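Local coordinates for protein Ton_1535 (Thermococcus onnurineus, PDB 3ZPJ) that is of unknown function but folds as an alpha-solenoid whose array of stacked helices includes an unusual left-handed helical turn, at residues 18-23 with 34-39; 43-48 with 84-89; 246-251 with 284-289; 311-316 with 338-343. One frame throughout, in Å; residues are numbered along the deposited sequence.

In the fold
Following the chain from its N terminus, four contacts close loops one after another, with none nested in another and none crossing. Contact 1 closes a tight helical hairpin, joining helix 16-22 to helix 29-45 across ten intervening residues. Contact 2 picks up the far end of helix 29-45 and joins it to helix 70-86, with helix 53-66 in between. After a long helical middle, contact 3 pairs helices 240-256 and 280-293, and contact 4 ties helix 309-325 to the turn before helix 342-351. Contacts 3 and 4 touch through Q284 and K311, whereas the centres of contacts 1 and 4 lie about 63 Å apart, at the two ends of the solenoid.

Contact 1: residues 18-23 with 34-39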
loop_
_atom_site.group_PDB
_atom_site.type_symbol
_atom_site.label_atom_id
_atom_site.label_comp_id
_atom_site.label_asym_id
_atom_site.label_seq_id
_atom_site.Cartn_x
_atom_site.Cartn_y
_atom_site.Cartn_z
ATOM N N GLU A 18 -33.850 -15.366 0.301
ATOM C CA GLU A 18 -34.705 -14.195 0.162
ATOM C C GLU A 18 -33.911 -12.960 -0.207
ATOM O O GLU A 18 -34.374 -12.144 -0.996
ATOM C CB GLU A 18 -35.463 -13.934 1.446
ATOM C CG GLU A 18 -36.816 -14.565 1.486
ATOM C CD GLU A 18 -37.493 -14.291 2.804
ATOM O OE1 GLU A 18 -37.559 -13.103 3.187
ATOM O OE2 GLU A 18 -37.927 -15.259 3.464
ATOM N N ALA A 19 -32.727 -12.828 0.383
ATOM C CA ALA A 19 -31.805 -11.753 0.041
ATOM C C ALA A 19 -31.511 -11.749 -1.442
ATOM O O ALA A 19 -31.520 -10.694 -2.089
ATOM C CB ALA A 19 -30.501 -11.893 0.813
ATOM N N LEU A 20 -31.231 -12.935 -1.973
ATOM C CA LEU A 20 -30.855 -13.052 -3.370
ATOM C C LEU A 20 -32.061 -12.758 -4.245
ATOM O O LEU A 20 -31.924 -12.236 -5.350
ATOM C CB LEU A 20 -30.290 -14.441 -3.666
ATOM C CG LEU A 20 -29.086 -14.835 -2.805
ATOM C CD1 LEU A 20 -28.753 -16.305 -2.992
ATOM C CD2 LEU A 20 -27.867 -13.944 -3.077
ATOM N N ALA A 21 -33.247 -13.064 -3.736
ATOM C CA ALA A 21 -34.461 -12.816 -4.495
ATOM C C ALA A 21 -34.690 -11.314 -4.619
ATOM O O ALA A 21 -35.297 -10.847 -5.587
ATOM C CB ALA A 21 -35.637 -13.485 -3.841
ATOM N N LYS A 22 -34.184 -10.562 -3.643
ATOM C CA LYS A 22 -34.357 -9.115 -3.620
ATOM C C LYS A 22 -33.344 -8.405 -4.490
ATOM O O LYS A 22 -33.524 -7.239 -4.832
ATOM C CB LYS A 22 -34.233 -8.576 -2.201
ATOM C CG LYS A 22 -35.427 -8.859 -1.335
ATOM C CD LYS A 22 -35.505 -7.832 -0.229
ATOM C CE LYS A 22 -35.984 -6.505 -0.762
ATOM N NZ LYS A 22 -37.472 -6.478 -0.862
ATOM N N VAL A 23 -32.268 -9.103 -4.827
ATOM C CA VAL A 23 -31.192 -8.511 -5.604
ATOM C C VAL A 23 -31.696 -8.017 -6.965
ATOM O O VAL A 23 -31.099 -7.136 -7.586
ATOM C CB VAL A 23 -29.998 -9.486 -5.711
ATOM C CG1 VAL A 23 -28.997 -9.044 -6.769
ATOM C CG2 VAL A 23 -29.313 -9.591 -4.356
ATOM N N GLN A 34 -22.076 -6.245 -7.921
ATOM C CA GLN A 34 -21.473 -5.740 -6.692
ATOM C C GLN A 34 -22.086 -6.387 -5.458
ATOM O O GLN A 34 -21.383 -6.864 -4.574
ATOM C CB GLN A 34 -21.700 -4.228 -6.568
ATOM C CG GLN A 34 -20.957 -3.376 -7.566
ATOM C CD GLN A 34 -19.515 -3.164 -7.173
ATOM O OE1 GLN A 34 -18.967 -3.915 -6.360
ATOM N NE2 GLN A 34 -18.888 -2.131 -7.743
ATOM N N VAL A 35 -23.407 -6.372 -5.385
ATOM C CA VAL A 35 -24.062 -6.895 -4.208
ATOM C C VAL A 35 -23.813 -8.391 -4.123
ATOM O O VAL A 35 -23.373 -8.898 -3.084
ATOM C CB VAL A 35 -25.560 -6.585 -4.225
ATOM C CG1 VAL A 35 -26.272 -7.318 -3.103
ATOM C CG2 VAL A 35 -25.765 -5.093 -4.095
ATOM N N LEU A 36 -24.073 -9.092 -5.225
ATOM C CA LEU A 36 -23.952 -10.544 -5.232
ATOM C C LEU A 36 -22.561 -10.951 -4.770
ATOM O O LEU A 36 -22.414 -11.789 -3.876
ATOM C CB LEU A 36 -24.269 -11.118 -6.611
ATOM C CG LEU A 36 -25.738 -11.029 -7.038
ATOM C CD1 LEU A 36 -25.884 -11.260 -8.534
ATOM C CD2 LEU A 36 -26.586 -12.023 -6.270
ATOM N N THR A 37 -21.542 -10.315 -5.338
ATOM C CA THR A 37 -20.171 -10.701 -5.032
ATOM C C THR A 37 -19.732 -10.353 -3.604
ATOM O O THR A 37 -18.897 -11.043 -3.031
ATOM C CB THR A 37 -19.162 -10.163 -6.077
ATOM O OG1 THR A 37 -19.342 -8.763 -6.253
ATOM C CG2 THR A 37 -19.366 -10.848 -7.413
ATOM N N LYS A 38 -20.309 -9.295 -3.040
ATOM C CA LYS A 38 -19.994 -8.847 -1.684
ATOM C C LYS A 38 -20.591 -9.791 -0.650
ATOM O O LYS A 38 -20.068 -9.947 0.450
ATOM C CB LYS A 38 -20.541 -7.436 -1.470
ATOM C CG LYS A 38 -19.898 -6.653 -0.334
ATOM C CD LYS A 38 -20.327 -5.186 -0.403
ATOM C CE LYS A 38 -20.020 -4.595 -1.782
ATOM N NZ LYS A 38 -20.587 -3.235 -1.979
ATOM N N ILE A 39 -21.713 -10.403 -1.004
ATOM C CA ILE A 39 -22.280 -11.466 -0.197
ATOM C C ILE A 39 -21.369 -12.693 -0.161
ATOM O O ILE A 39 -21.107 -13.256 0.900
ATOM C CB ILE A 39 -23.634 -11.877 -0.743
ATOM C CG1 ILE A 39 -24.633 -10.738 -0.539
ATOM C CG2 ILE A 39 -24.101 -13.172 -0.081
ATOM C CD1 ILE A 39 -26.054 -11.142 -0.782
#
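With CG1 anti to its backbone N (chi1 167°), V23 spreads its two methyls across the facing helix, while L36, its CG beside the backbone N (chi1 -70°), brings CD2 forward to meet them. The result is a small core built from the branched ends of aliphatic side chains, methyls meeting methyls and, at L36, the branch carbon. V23 CG1 packs 3.8 Å from L36 CG, the two side chains crossing obliquely. The other methyl, V23 CG2, lies 4.0 Å from V35 CG1, and there the valines slide past each other in opposite directions. L36 CD2 is the shared piece: it touches V23 CG1 and also sits 3.9 Å from L20 CD2. That same L20 methyl reaches I39 CD1 at 4.1 Å, extending the apolar row by one helical turn. An alanine in place of V23 would remove both gamma methyls and would probably loosen the grip on V35 and L36. No hydrogen bond crosses between 18-23 and 34-39, and all five touching residues are buried, so the join is purely apolar. The two segments run in opposite directions as arms of a helical hairpin. Helix 53-66 covers one side of it, with I56 touching L20, L36 and I39; helix 2-12 meets A19 through V11, and helix 70-86 meets T37 through I79 and T83.

Contact 2: residues 43-48 with 84-89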
loop_
_atom_site.group_PDB
_atom_site.type_symbol
_atom_site.label_atom_id
_atom_site.label_comp_id
_atom_site.label_asym_id
_atom_site.label_seq_id
_atom_site.Cartn_x
_atom_site.Cartn_y
_atom_site.Cartn_z
ATOM N N ILE A 43 -19.231 -14.182 3.151
ATOM C CA ILE A 43 -19.389 -15.594 3.508
ATOM C C ILE A 43 -18.040 -16.317 3.550
ATOM O O ILE A 43 -17.712 -16.992 4.525
ATOM C CB ILE A 43 -20.281 -16.340 2.520
ATOM C CG1 ILE A 43 -21.735 -15.888 2.649
ATOM C CG2 ILE A 43 -20.181 -17.849 2.748
ATOM C CD1 ILE A 43 -22.676 -16.670 1.739
ATOM N N TYR A 44 -17.269 -16.168 2.480
ATOM C CA TYR A 44 -15.967 -16.807 2.368
ATOM C C TYR A 44 -15.066 -16.400 3.528
ATOM O O TYR A 44 -14.312 -17.218 4.059
ATOM C CB TYR A 44 -15.313 -16.426 1.034
ATOM C CG TYR A 44 -13.973 -17.071 0.773
ATOM C CD1 TYR A 44 -13.887 -18.399 0.364
ATOM C CD2 TYR A 44 -12.796 -16.352 0.918
ATOM C CE1 TYR A 44 -12.668 -18.994 0.121
ATOM C CE2 TYR A 44 -11.566 -16.940 0.676
ATOM C CZ TYR A 44 -11.509 -18.260 0.280
ATOM O OH TYR A 44 -10.291 -18.849 0.040
ATOM N N GLN A 45 -15.171 -15.135 3.925
ATOM C CA GLN A 45 -14.271 -14.556 4.915
ATOM C C GLN A 45 -14.702 -14.779 6.363
ATOM O O GLN A 45 -13.861 -15.025 7.226
ATOM C CB GLN A 45 -14.075 -13.063 4.652
ATOM C CG GLN A 45 -13.246 -12.756 3.423
ATOM C CD GLN A 45 -13.059 -11.265 3.205
ATOM O OE1 GLN A 45 -13.781 -10.443 3.783
ATOM N NE2 GLN A 45 -12.084 -10.907 2.368
ATOM N N HIS A 46 -16.002 -14.692 6.633
ATOM C CA HIS A 46 -16.507 -14.844 7.998
ATOM C C HIS A 46 -17.241 -16.174 8.162
ATOM O O HIS A 46 -18.290 -16.234 8.806
ATOM C CB HIS A 46 -17.425 -13.673 8.387
ATOM C CG HIS A 46 -16.828 -12.313 8.156
ATOM N ND1 HIS A 46 -15.497 -12.115 7.849
ATOM C CD2 HIS A 46 -17.392 -11.079 8.183
ATOM C CE1 HIS A 46 -15.267 -10.821 7.697
ATOM N NE2 HIS A 46 -16.400 -10.171 7.893
ATOM N N ASP A 47 -16.676 -17.222 7.559
ATOM C CA ASP A 47 -17.160 -18.611 7.653
ATOM C C ASP A 47 -18.676 -18.830 7.707
ATOM O O ASP A 47 -19.178 -19.613 8.520
ATOM C CB ASP A 47 -16.474 -19.348 8.808
ATOM C CG ASP A 47 -14.972 -19.434 8.628
ATOM O OD1 ASP A 47 -14.494 -19.222 7.490
ATOM O OD2 ASP A 47 -14.271 -19.714 9.623
ATOM N N GLY A 48 -19.391 -18.138 6.831
ATOM C CA GLY A 48 -20.801 -18.397 6.626
ATOM C C GLY A 48 -20.939 -19.632 5.760
ATOM O O GLY A 48 -19.937 -20.285 5.455
ATOM N N LEU A 84 -13.198 -13.954 -7.361
ATOM C CA LEU A 84 -12.676 -15.307 -7.557
ATOM C C LEU A 84 -11.244 -15.363 -7.079
ATOM O O LEU A 84 -10.827 -16.328 -6.448
ATOM C CB LEU A 84 -12.712 -15.717 -9.025
ATOM C CG LEU A 84 -14.083 -15.903 -9.658
ATOM C CD1 LEU A 84 -13.919 -16.168 -11.142
ATOM C CD2 LEU A 84 -14.840 -17.038 -8.968
ATOM N N ALA A 85 -10.493 -14.317 -7.396
ATOM C CA ALA A 85 -9.087 -14.246 -7.027
ATOM C C ALA A 85 -8.908 -14.170 -5.512
ATOM O O ALA A 85 -8.016 -14.813 -4.960
ATOM C CB ALA A 85 -8.420 -13.072 -7.711
ATOM N N ILE A 86 -9.748 -13.377 -4.855
ATOM C CA ILE A 86 -9.850 -13.397 -3.401
ATOM C C ILE A 86 -9.942 -14.848 -2.915
ATOM O O ILE A 86 -9.117 -15.294 -2.124
ATOM C CB ILE A 86 -11.110 -12.634 -2.900
ATOM C CG1 ILE A 86 -11.105 -11.175 -3.349
ATOM C CG2 ILE A 86 -11.216 -12.689 -1.398
ATOM C CD1 ILE A 86 -10.005 -10.357 -2.781
ATOM N N MET A 87 -10.931 -15.587 -3.415
ATOM C CA MET A 87 -11.151 -16.978 -3.008
ATOM C C MET A 87 -10.204 -18.009 -3.645
ATOM O O MET A 87 -10.477 -19.210 -3.607
ATOM C CB MET A 87 -12.593 -17.391 -3.290
ATOM C CG MET A 87 -13.631 -16.446 -2.725
ATOM S SD MET A 87 -15.269 -17.124 -3.028
ATOM C CE MET A 87 -15.182 -17.338 -4.811
ATOM N N GLU A 88 -9.113 -17.537 -4.237
ATOM C CA GLU A 88 -8.050 -18.411 -4.750
ATOM C C GLU A 88 -8.438 -19.306 -5.925
ATOM O O GLU A 88 -7.825 -20.351 -6.146
ATOM C CB GLU A 88 -7.434 -19.242 -3.619
ATOM C CG GLU A 88 -6.879 -18.385 -2.496
ATOM C CD GLU A 88 -6.288 -19.197 -1.366
ATOM O OE1 GLU A 88 -6.640 -20.393 -1.227
ATOM O OE2 GLU A 88 -5.467 -18.628 -0.618
ATOM N N TYR A 89 -9.451 -18.894 -6.679
ATOM C CA TYR A 89 -9.755 -19.539 -7.951
ATOM C C TYR A 89 -9.016 -18.780 -9.049
ATOM O O TYR A 89 -9.602 -18.007 -9.810
ATOM C CB TYR A 89 -11.256 -19.554 -8.213
ATOM C CG TYR A 89 -12.038 -20.338 -7.186
ATOM C CD1 TYR A 89 -12.220 -21.712 -7.323
ATOM C CD2 TYR A 89 -12.597 -19.711 -6.081
ATOM C CE1 TYR A 89 -12.934 -22.432 -6.389
ATOM C CE2 TYR A 89 -13.314 -20.426 -5.141
ATOM C CZ TYR A 89 -13.478 -21.785 -5.301
ATOM O OH TYR A 89 -14.191 -22.501 -4.367
#
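A Schellman motif ends helix 70-86, and the contact is made where that helix finishes beside the last turn of helix 29-45. E88, with positive phi, is the C-prime residue: Y89 N bonds to L84 O at 2.9 Å and E88 N to A85 O at 3.0 Å. Just before it, M87 lies across the ring of Y44. The tyrosine holds CG anti to its backbone N (chi1 -178°), which extends the ring toward the other helix end. M87 CG stands over the ring centre, 3.6 Å from the centroid and 12° off the normal, a clear CH-pi contact. The backbone takes part as well, for M87 CA covers the phenol end of the same face, 3.5 Å from Y44 CZ. M87 SD, anti to CA (chi2 -176°), lies oblique to the ring, 4.4 Å from the Y44 centroid, and the chain then leads away. M87 also touches I53 and M57 of helix 53-66, so its flexible chain fills the join between three helices. At the outer side Q45 skirts I86 CG2. The pairing is a Met-aromatic contact, here combined with CH-pi packing at a Schellman helix end in an alpha-solenoid.

Contact 3: residues 246-251 with 284-289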
loop_
_atom_site.group_PDB
_atom_site.type_symbol
_atom_site.label_atom_id
_atom_site.label_comp_id
_atom_site.label_asym_id
_atom_site.label_seq_id
_atom_site.Cartn_x
_atom_site.Cartn_y
_atom_site.Cartn_z
ATOM N N GLY A 246 9.470 -2.859 13.405
ATOM C CA GLY A 246 8.184 -2.262 13.089
ATOM C C GLY A 246 7.863 -1.147 14.060
ATOM O O GLY A 246 7.405 -0.067 13.670
ATOM N N GLU A 247 8.112 -1.400 15.337
ATOM C CA GLU A 247 7.876 -0.378 16.345
ATOM C C GLU A 247 8.780 0.832 16.102
ATOM O O GLU A 247 8.329 1.969 16.194
ATOM C CB GLU A 247 7.997 -0.957 17.755
ATOM C CG GLU A 247 6.822 -1.881 18.129
ATOM C CD GLU A 247 6.994 -2.613 19.461
ATOM O OE1 GLU A 247 8.118 -2.652 20.008
ATOM O OE2 GLU A 247 5.995 -3.162 19.969
ATOM N N LEU A 248 10.036 0.588 15.730
ATOM C CA LEU A 248 10.962 1.675 15.419
ATOM C C LEU A 248 10.544 2.491 14.198
ATOM O O LEU A 248 10.634 3.722 14.208
ATOM C CB LEU A 248 12.386 1.149 15.247
ATOM C CG LEU A 248 12.965 0.579 16.544
ATOM C CD1 LEU A 248 14.380 0.044 16.369
ATOM C CD2 LEU A 248 12.953 1.651 17.599
ATOM N N GLU A 249 10.100 1.807 13.147
ATOM C CA GLU A 249 9.624 2.485 11.956
ATOM C C GLU A 249 8.444 3.376 12.334
ATOM O O GLU A 249 8.331 4.505 11.867
ATOM C CB GLU A 249 9.239 1.472 10.850
ATOM C CG GLU A 249 10.428 0.674 10.304
ATOM C CD GLU A 249 10.086 -0.247 9.120
ATOM O OE1 GLU A 249 8.970 -0.820 9.090
ATOM O OE2 GLU A 249 10.961 -0.417 8.231
ATOM N N VAL A 250 7.579 2.877 13.207
ATOM C CA VAL A 250 6.433 3.662 13.622
ATOM C C VAL A 250 6.871 4.875 14.431
ATOM O O VAL A 250 6.381 5.982 14.214
ATOM C CB VAL A 250 5.411 2.822 14.395
ATOM C CG1 VAL A 250 4.502 3.716 15.224
ATOM C CG2 VAL A 250 4.591 2.019 13.419
ATOM N N ALA A 251 7.817 4.675 15.341
ATOM C CA ALA A 251 8.335 5.788 16.128
ATOM C C ALA A 251 8.895 6.849 15.178
ATOM O O ALA A 251 8.709 8.043 15.383
ATOM C CB ALA A 251 9.403 5.314 17.089
ATOM N N GLN A 284 22.217 -3.770 10.901
ATOM C CA GLN A 284 22.376 -2.603 10.046
ATOM C C GLN A 284 21.111 -1.774 10.002
ATOM O O GLN A 284 21.146 -0.548 10.094
ATOM C CB GLN A 284 22.753 -3.042 8.639
ATOM C CG GLN A 284 24.049 -3.821 8.610
ATOM C CD GLN A 284 24.238 -4.578 7.325
ATOM O OE1 GLN A 284 23.580 -4.291 6.325
ATOM N NE2 GLN A 284 25.136 -5.553 7.340
ATOM N N HIS A 285 19.987 -2.457 9.870
ATOM C CA HIS A 285 18.709 -1.786 9.724
ATOM C C HIS A 285 18.356 -1.006 10.995
ATOM O O HIS A 285 17.934 0.156 10.938
ATOM C CB HIS A 285 17.618 -2.810 9.390
ATOM C CG HIS A 285 16.329 -2.190 8.945
ATOM N ND1 HIS A 285 16.228 -0.864 8.589
ATOM C CD2 HIS A 285 15.092 -2.722 8.795
ATOM C CE1 HIS A 285 14.979 -0.600 8.239
ATOM N NE2 HIS A 285 14.271 -1.707 8.359
ATOM N N ILE A 286 18.540 -1.651 12.144
ATOM C CA ILE A 286 18.236 -1.012 13.413
ATOM C C ILE A 286 19.159 0.185 13.661
ATOM O O ILE A 286 18.714 1.218 14.180
ATOM C CB ILE A 286 18.288 -2.027 14.561
ATOM C CG1 ILE A 286 17.106 -2.985 14.448
ATOM C CG2 ILE A 286 18.260 -1.331 15.907
ATOM C CD1 ILE A 286 17.228 -4.234 15.294
ATOM N N ALA A 287 20.425 0.054 13.257
ATOM C CA ALA A 287 21.392 1.142 13.390
ATOM C C ALA A 287 20.973 2.367 12.581
ATOM O O ALA A 287 21.087 3.507 13.027
ATOM C CB ALA A 287 22.795 0.679 12.987
ATOM N N ARG A 288 20.463 2.131 11.384
ATOM C CA ARG A 288 20.013 3.233 10.558
ATOM C C ARG A 288 18.772 3.863 11.188
ATOM O O ARG A 288 18.674 5.093 11.287
ATOM C CB ARG A 288 19.734 2.735 9.142
ATOM C CG ARG A 288 19.103 3.743 8.201
ATOM C CD ARG A 288 18.349 2.992 7.111
ATOM N NE ARG A 288 19.154 1.868 6.618
ATOM C CZ ARG A 288 18.669 0.698 6.198
ATOM N NH1 ARG A 288 17.358 0.474 6.200
ATOM N NH2 ARG A 288 19.502 -0.252 5.778
ATOM N N LEU A 289 17.835 3.021 11.631
ATOM C CA LEU A 289 16.593 3.523 12.226
ATOM C C LEU A 289 16.878 4.390 13.437
ATOM O O LEU A 289 16.354 5.492 13.545
ATOM C CB LEU A 289 15.639 2.383 12.594
ATOM C CG LEU A 289 14.909 1.780 11.389
ATOM C CD1 LEU A 289 14.231 0.469 11.737
ATOM C CD2 LEU A 289 13.898 2.766 10.876
#
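L289 lays its CD1 methyl against the other helix, 4.0 Å from L248 CB and 4.1 Å from E249 CG, so that it bears on two successive residues at once. The same methyl covers one face of the H285 ring from within its own helix, offset toward the rim. Further along, L248 CD1 meets I286 CG2 at 4.1 Å, the side chains crossing at about a right angle. The polar edge is different in kind. E249 OE2 approaches the edge of the imidazole near its plane, 3.6 Å from H285 NE2, but makes no hydrogen bond, and the carboxylate is turned 78° from the ring. H285 NE2 has instead a weak hydrogen bond to D212. E249 OE1 accepts from Y211 N, which holds the buried acid in place. An alanine at E249 would lose that acceptor and the CG packing against L289, and would probably loosen the hold on the loop after helix 194-209, which carries Y211. The short helical segments run nearly parallel, at 21° and 10.4 Å between axes, with F270 of helix 262-271 touching L248. Such alternate, near-parallel helices with an intervening helix packed alongside are the signature of an alpha-solenoid.

Contact 4: residues 311-316 with 338-343; sequences KRSEAL and SIPDPK
One hydrogen bond crosses the contact: D341 N donates to S313 OG at 2.9 Å, with an N-H...O angle of 151°. The serine hydroxyl, placed beside its own backbone N, is also hydrogen-bonded to I309 O one turn earlier, so two partners grip the buried oxygen. D341 is itself the N-cap of helix 342-351, where its OD1 takes a weak capping bond from K343 N at 3.1 Å.

Van der Waals packing surrounds this link. P340 CD presses within 3.1 Å of S313 OG, and I339 CG2 lies beside the same hydroxyl. L316 packs one turn further along the helix: its CB stands 4.1 Å from I339 CG1, while its CD1 comes a close 3.2 Å from S338 OG.

A charged group works at the margin. The R312 side chain bends at chi3 and crosses P340 at about a right angle, bringing NH2 within 3.7 Å of P340 CG; its NH1 is tied to I306 O. The arrangement is that of an interhelical turn in an alpha-solenoid, held by helix 309-325, from the earlier part of the array, just where the N-capped helix 342-351 begins near the C terminus.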
loop_
_atom_site.group_PDB
_atom_site.type_symbol
_atom_site.label_atom_id
_atom_site.label_comp_id
_atom_site.label_asym_id
_atom_site.label_seq_id
_atom_site.Cartn_x
_atom_site.Cartn_y
_atom_site.Cartn_z
ATOM N N LYS A 311 29.310 -1.696 5.451
ATOM C CA LYS A 311 28.097 -1.205 6.082
ATOM C C LYS A 311 28.436 -0.574 7.425
ATOM O O LYS A 311 27.874 0.451 7.797
ATOM C CB LYS A 311 27.068 -2.323 6.253
ATOM C CG LYS A 311 25.859 -2.170 5.340
ATOM C CD LYS A 311 26.252 -2.352 3.880
ATOM C CE LYS A 311 25.168 -1.862 2.944
ATOM N NZ LYS A 311 25.065 -0.375 2.957
ATOM N N ARG A 312 29.376 -1.181 8.139
ATOM C CA ARG A 312 29.797 -0.649 9.422
ATOM C C ARG A 312 30.421 0.731 9.213
ATOM O O ARG A 312 30.143 1.673 9.966
ATOM C CB ARG A 312 30.771 -1.608 10.127
ATOM C CG ARG A 312 31.375 -1.051 11.412
ATOM C CD ARG A 312 31.942 -2.145 12.303
ATOM N NE ARG A 312 33.302 -2.527 11.934
ATOM C CZ ARG A 312 33.628 -3.615 11.235
ATOM N NH1 ARG A 312 32.686 -4.457 10.811
ATOM N NH2 ARG A 312 34.901 -3.862 10.953
ATOM N N SER A 313 31.257 0.843 8.183
ATOM C CA SER A 313 31.891 2.113 7.855
ATOM C C SER A 313 30.853 3.200 7.608
ATOM O O SER A 313 30.943 4.290 8.162
ATOM C CB SER A 313 32.812 1.955 6.649
ATOM O OG SER A 313 34.044 1.364 7.037
ATOM N N GLU A 314 29.852 2.879 6.796
ATOM C CA GLU A 314 28.789 3.822 6.481
ATOM C C GLU A 314 28.027 4.276 7.726
ATOM O O GLU A 314 27.857 5.476 7.955
ATOM C CB GLU A 314 27.829 3.215 5.453
ATOM C CG GLU A 314 28.443 3.050 4.068
ATOM C CD GLU A 314 27.703 2.040 3.195
ATOM O OE1 GLU A 314 26.447 2.029 3.219
ATOM O OE2 GLU A 314 28.383 1.253 2.490
ATOM N N ALA A 315 27.582 3.314 8.534
ATOM C CA ALA A 315 26.783 3.610 9.726
ATOM C C ALA A 315 27.555 4.472 10.725
ATOM O O ALA A 315 26.998 5.369 11.356
ATOM C CB ALA A 315 26.300 2.322 10.379
ATOM N N LEU A 316 28.847 4.201 10.854
ATOM C CA LEU A 316 29.678 4.945 11.784
ATOM C C LEU A 316 29.828 6.392 11.330
ATOM O O LEU A 316 29.876 7.308 12.151
ATOM C CB LEU A 316 31.044 4.273 11.925
ATOM C CG LEU A 316 31.083 3.030 12.817
ATOM C CD1 LEU A 316 32.503 2.448 12.901
ATOM C CD2 LEU A 316 30.569 3.367 14.207
ATOM N N SER A 338 37.487 5.139 14.157
ATOM C CA SER A 338 36.917 3.800 14.177
ATOM C C SER A 338 36.503 3.291 12.798
ATOM O O SER A 338 36.373 2.084 12.600
ATOM C CB SER A 338 35.703 3.773 15.113
ATOM O OG SER A 338 34.957 2.582 14.970
ATOM N N ILE A 339 36.276 4.202 11.856
ATOM C CA ILE A 339 35.808 3.797 10.531
ATOM C C ILE A 339 36.877 2.960 9.834
ATOM O O ILE A 339 37.986 3.441 9.596
ATOM C CB ILE A 339 35.449 5.006 9.653
ATOM C CG1 ILE A 339 34.456 5.921 10.381
ATOM C CG2 ILE A 339 34.886 4.543 8.312
ATOM C CD1 ILE A 339 34.127 7.195 9.634
ATOM N N PRO A 340 36.549 1.692 9.530
ATOM C CA PRO A 340 37.487 0.745 8.905
ATOM C C PRO A 340 37.860 1.128 7.476
ATOM O O PRO A 340 38.982 0.903 7.056
ATOM C CB PRO A 340 36.717 -0.582 8.913
ATOM C CG PRO A 340 35.659 -0.405 9.964
ATOM C CD PRO A 340 35.283 1.044 9.910
ATOM N N ASP A 341 36.926 1.692 6.728
ATOM C CA ASP A 341 37.255 2.152 5.390
ATOM C C ASP A 341 37.915 3.519 5.482
ATOM O O ASP A 341 37.254 4.502 5.819
ATOM C CB ASP A 341 36.002 2.229 4.531
ATOM C CG ASP A 341 36.317 2.306 3.060
ATOM O OD1 ASP A 341 37.428 2.764 2.699
ATOM O OD2 ASP A 341 35.452 1.897 2.258
ATOM N N PRO A 342 39.227 3.590 5.189
ATOM C CA PRO A 342 39.912 4.879 5.327
ATOM C C PRO A 342 39.380 5.896 4.316
ATOM O O PRO A 342 39.293 7.074 4.647
ATOM C CB PRO A 342 41.386 4.532 5.070
ATOM C CG PRO A 342 41.359 3.302 4.261
ATOM C CD PRO A 342 40.117 2.542 4.656
ATOM N N LYS A 343 39.008 5.441 3.122
ATOM C CA LYS A 343 38.386 6.312 2.130
ATOM C C LYS A 343 37.171 7.038 2.715
ATOM O O LYS A 343 37.117 8.271 2.730
ATOM C CB LYS A 343 37.970 5.512 0.898
ATOM C CG LYS A 343 37.138 6.318 -0.082
ATOM C CD LYS A 343 36.821 5.519 -1.325
ATOM C CE LYS A 343 36.130 6.381 -2.365
ATOM N NZ LYS A 343 35.879 5.615 -3.614
#